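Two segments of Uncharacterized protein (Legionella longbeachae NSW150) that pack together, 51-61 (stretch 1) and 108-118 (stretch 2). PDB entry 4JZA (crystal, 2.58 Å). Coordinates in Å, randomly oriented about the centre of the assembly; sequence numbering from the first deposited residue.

Stretch 1 (51-61) SLHKAFYFLID
Stretch 2 (108-118) KLIELIALNWG

Residues 51-61 form a continuous stretch of helix, and 108-116 form a second helix that runs alongside it in nearly the same direction: the N-to-C axes diverge by 11° and come within 11.3 Å. The register is set by F56 and L109, whose CA atoms lie 7.6 Å apart. No hydrogen bond joins the stretches; the contact is apolar and buries 402 Å² in total.

Along stretch 1, the contact begins at L52 (chi1 m, chi2 t), whose CA-to-CB bond points toward the second helix. L109 (m, t) reaches back to it, placing CD1 3.8 Å from L52 O and 4.3 Å from L52 CB. That carbonyl also accepts the backbone bond from F56 N (N to O, 2.8 Å), so the methyl packs against an oxygen already engaged within its own helix.

One turn on, F56 (chi1 t, chi2 -5°) also points toward the partner and touches three residues. L112 (t, p) meets the ring edge, with F56 CE2 to L112 CD2 at 3.5 Å; F56 CD2 lies 4.3 Å from L109 CD2, and F56 CE1 lies 4.0 Å from W117 CH2.

L59 (t, p), whose CA-to-CB bond points toward the partner, touches both I113 and W117. Its CD2 is 3.6 Å from CD1 of I113 (m, t), a side chain that leaves its backbone sideways but whose end comes nearer. L59 CG approaches W117 CZ2 at 3.9 Å and sits 4.3 Å from the centroid of the six-membered ring, 29° off its normal, an off-centre CH-pi contact.

I60 (t, t), directed sideways, borders the edge of the same indole: its CA is 4.0 Å from W117 CZ2, and its CG1 is 4.0 Å from W117 CH2. W117 (chi1 m, chi2 -94°) thus meets F56, L59 and I60 just before G118, where positive phi (62°) leaves the helical conformation in a Schellman motif.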

# COMPACT_ATOMS: atom_id res chain seq x y z
N SER A 51 9.63 -5.25 -8.87
CA SER A 51 9.13 -4.07 -8.15
C SER A 51 9.45 -4.11 -6.66
O SER A 51 9.70 -3.07 -6.07
CB SER A 51 7.62 -3.92 -8.35
OG SER A 51 7.19 -2.65 -7.95
N LEU A 52 9.39 -5.28 -6.05
CA LEU A 52 9.65 -5.42 -4.63
C LEU A 52 11.14 -5.30 -4.33
O LEU A 52 11.55 -4.81 -3.25
CB LEU A 52 9.09 -6.75 -4.09
CG LEU A 52 7.56 -6.84 -4.09
CD1 LEU A 52 7.15 -8.20 -3.62
CD2 LEU A 52 6.90 -5.78 -3.21
N HIS A 53 11.94 -5.79 -5.26
CA HIS A 53 13.37 -5.61 -5.23
C HIS A 53 13.60 -4.11 -5.21
O HIS A 53 14.13 -3.60 -4.23
CB HIS A 53 14.00 -6.33 -6.44
CG HIS A 53 15.46 -6.15 -6.58
ND1 HIS A 53 16.01 -5.14 -7.32
CD2 HIS A 53 16.49 -6.83 -6.04
CE1 HIS A 53 17.33 -5.21 -7.26
NE2 HIS A 53 17.65 -6.25 -6.51
N LYS A 54 13.12 -3.38 -6.22
CA LYS A 54 13.25 -1.92 -6.14
C LYS A 54 12.64 -1.34 -4.86
O LYS A 54 13.13 -0.36 -4.35
CB LYS A 54 12.59 -1.23 -7.32
CG LYS A 54 13.46 -1.20 -8.57
CD LYS A 54 12.60 -1.03 -9.82
CE LYS A 54 13.45 -1.25 -11.05
NZ LYS A 54 12.63 -1.80 -12.15
N ALA A 55 11.60 -1.94 -4.30
CA ALA A 55 11.08 -1.39 -3.08
C ALA A 55 12.02 -1.58 -1.90
O ALA A 55 12.06 -0.74 -0.98
CB ALA A 55 9.73 -1.97 -2.74
N PHE A 56 12.75 -2.70 -1.90
CA PHE A 56 13.79 -2.85 -0.87
C PHE A 56 14.83 -1.74 -0.98
O PHE A 56 15.20 -1.15 0.04
CB PHE A 56 14.51 -4.20 -0.91
CG PHE A 56 15.55 -4.36 0.17
CD1 PHE A 56 15.87 -3.38 1.01
CD2 PHE A 56 16.12 -5.52 0.36
CE1 PHE A 56 16.82 -3.54 2.00
CE2 PHE A 56 17.04 -5.71 1.37
CZ PHE A 56 17.39 -4.71 2.17
N TYR A 57 15.30 -1.46 -2.20
CA TYR A 57 16.26 -0.41 -2.41
C TYR A 57 15.71 0.94 -1.98
O TYR A 57 16.42 1.69 -1.31
CB TYR A 57 16.73 -0.34 -3.86
CG TYR A 57 17.84 -1.30 -4.15
CD1 TYR A 57 17.62 -2.66 -4.10
CD2 TYR A 57 19.12 -0.85 -4.44
CE1 TYR A 57 18.64 -3.56 -4.37
CE2 TYR A 57 20.16 -1.74 -4.70
CZ TYR A 57 19.90 -3.10 -4.68
OH TYR A 57 20.91 -4.02 -4.96
N PHE A 58 14.47 1.25 -2.30
CA PHE A 58 13.93 2.50 -1.81
C PHE A 58 14.01 2.57 -0.30
O PHE A 58 14.31 3.62 0.29
CB PHE A 58 12.48 2.63 -2.20
CG PHE A 58 11.89 3.97 -1.91
CD1 PHE A 58 11.32 4.23 -0.69
CD2 PHE A 58 11.90 4.96 -2.87
CE1 PHE A 58 10.80 5.44 -0.42
CE2 PHE A 58 11.37 6.19 -2.61
CZ PHE A 58 10.82 6.43 -1.38
N LEU A 59 13.71 1.46 0.34
CA LEU A 59 13.61 1.39 1.80
C LEU A 59 14.96 1.67 2.41
O LEU A 59 15.08 2.46 3.36
CB LEU A 59 13.09 0.00 2.19
CG LEU A 59 12.99 -0.30 3.67
CD1 LEU A 59 12.06 0.63 4.43
CD2 LEU A 59 12.57 -1.76 3.83
N ILE A 60 15.98 1.03 1.87
CA ILE A 60 17.30 1.11 2.47
C ILE A 60 17.94 2.47 2.25
O ILE A 60 18.67 2.96 3.12
CB ILE A 60 18.20 -0.07 2.06
CG1 ILE A 60 19.36 -0.22 3.04
CG2 ILE A 60 18.69 0.07 0.64
CD1 ILE A 60 19.98 -1.61 3.06
N ASP A 61 17.67 3.07 1.10
CA ASP A 61 18.15 4.41 0.81
C ASP A 61 17.34 5.48 1.60
O ASP A 61 17.84 6.53 1.89
CB ASP A 61 18.09 4.70 -0.71
CG ASP A 61 19.08 3.83 -1.54
OD1 ASP A 61 19.97 3.18 -0.94
OD2 ASP A 61 18.96 3.76 -2.78
N LYS A 108 11.76 -13.88 2.10
CA LYS A 108 13.14 -13.56 2.28
C LYS A 108 13.37 -12.10 2.54
O LYS A 108 14.14 -11.78 3.40
CB LYS A 108 13.98 -13.99 1.11
CG LYS A 108 14.29 -15.48 1.15
CD LYS A 108 15.25 -15.79 0.02
CE LYS A 108 15.49 -17.27 -0.17
NZ LYS A 108 15.80 -17.57 -1.60
N LEU A 109 12.71 -11.20 1.82
CA LEU A 109 12.91 -9.77 2.02
C LEU A 109 12.35 -9.31 3.33
O LEU A 109 12.97 -8.49 4.02
CB LEU A 109 12.26 -8.92 0.94
CG LEU A 109 12.69 -9.15 -0.51
CD1 LEU A 109 12.14 -8.02 -1.34
CD2 LEU A 109 14.17 -9.21 -0.74
N ILE A 110 11.16 -9.80 3.66
CA ILE A 110 10.47 -9.38 4.88
C ILE A 110 11.33 -9.72 6.09
O ILE A 110 11.42 -8.97 7.06
CB ILE A 110 9.09 -10.08 4.91
CG1 ILE A 110 8.19 -9.43 3.90
CG2 ILE A 110 8.39 -10.02 6.26
CD1 ILE A 110 7.20 -10.43 3.39
N GLU A 111 11.97 -10.88 6.02
CA GLU A 111 12.68 -11.41 7.15
C GLU A 111 13.99 -10.60 7.31
O GLU A 111 14.36 -10.19 8.41
CB GLU A 111 12.80 -12.95 6.98
CG GLU A 111 14.17 -13.57 7.10
CD GLU A 111 14.21 -15.10 6.88
OE1 GLU A 111 14.18 -15.57 5.68
OE2 GLU A 111 14.36 -15.81 7.94
N LEU A 112 14.66 -10.34 6.19
CA LEU A 112 15.82 -9.48 6.16
C LEU A 112 15.51 -8.09 6.71
O LEU A 112 16.30 -7.51 7.43
CB LEU A 112 16.34 -9.38 4.74
CG LEU A 112 17.52 -8.47 4.60
CD1 LEU A 112 18.58 -9.01 5.53
CD2 LEU A 112 18.04 -8.49 3.21
N ILE A 113 14.35 -7.56 6.36
CA ILE A 113 13.88 -6.29 6.92
C ILE A 113 13.61 -6.38 8.41
O ILE A 113 14.05 -5.54 9.17
CB ILE A 113 12.64 -5.80 6.17
CG1 ILE A 113 13.03 -5.41 4.75
CG2 ILE A 113 11.99 -4.62 6.88
CD1 ILE A 113 11.84 -5.32 3.82
N ALA A 114 12.94 -7.42 8.88
CA ALA A 114 12.69 -7.51 10.31
C ALA A 114 13.99 -7.57 11.11
O ALA A 114 14.08 -6.98 12.20
CB ALA A 114 11.85 -8.71 10.63
N LEU A 115 14.97 -8.32 10.60
CA LEU A 115 16.33 -8.42 11.14
C LEU A 115 17.07 -7.09 11.12
O LEU A 115 17.42 -6.57 12.17
CB LEU A 115 17.17 -9.38 10.34
CG LEU A 115 18.64 -9.46 10.78
CD1 LEU A 115 18.73 -9.88 12.24
CD2 LEU A 115 19.42 -10.44 9.92
N ASN A 116 17.34 -6.54 9.94
CA ASN A 116 18.11 -5.30 9.90
C ASN A 116 17.41 -4.06 10.54
O ASN A 116 18.09 -3.17 11.07
CB ASN A 116 18.55 -4.97 8.48
CG ASN A 116 19.48 -3.75 8.41
OD1 ASN A 116 19.12 -2.68 7.88
ND2 ASN A 116 20.69 -3.91 8.96
N TRP A 117 16.10 -3.99 10.54
CA TRP A 117 15.42 -2.83 11.14
C TRP A 117 14.94 -3.13 12.56
O TRP A 117 14.39 -2.27 13.23
CB TRP A 117 14.24 -2.35 10.25
CG TRP A 117 14.67 -1.35 9.19
CD1 TRP A 117 14.64 0.02 9.30
CD2 TRP A 117 15.22 -1.64 7.91
NE1 TRP A 117 15.15 0.58 8.14
CE2 TRP A 117 15.52 -0.42 7.29
CE3 TRP A 117 15.50 -2.82 7.24
CZ2 TRP A 117 16.05 -0.34 6.01
CZ3 TRP A 117 16.06 -2.75 5.99
CH2 TRP A 117 16.32 -1.51 5.37
N GLY A 118 15.15 -4.37 13.01
CA GLY A 118 14.85 -4.73 14.39
C GLY A 118 13.39 -4.59 14.73
O GLY A 118 13.05 -3.99 15.73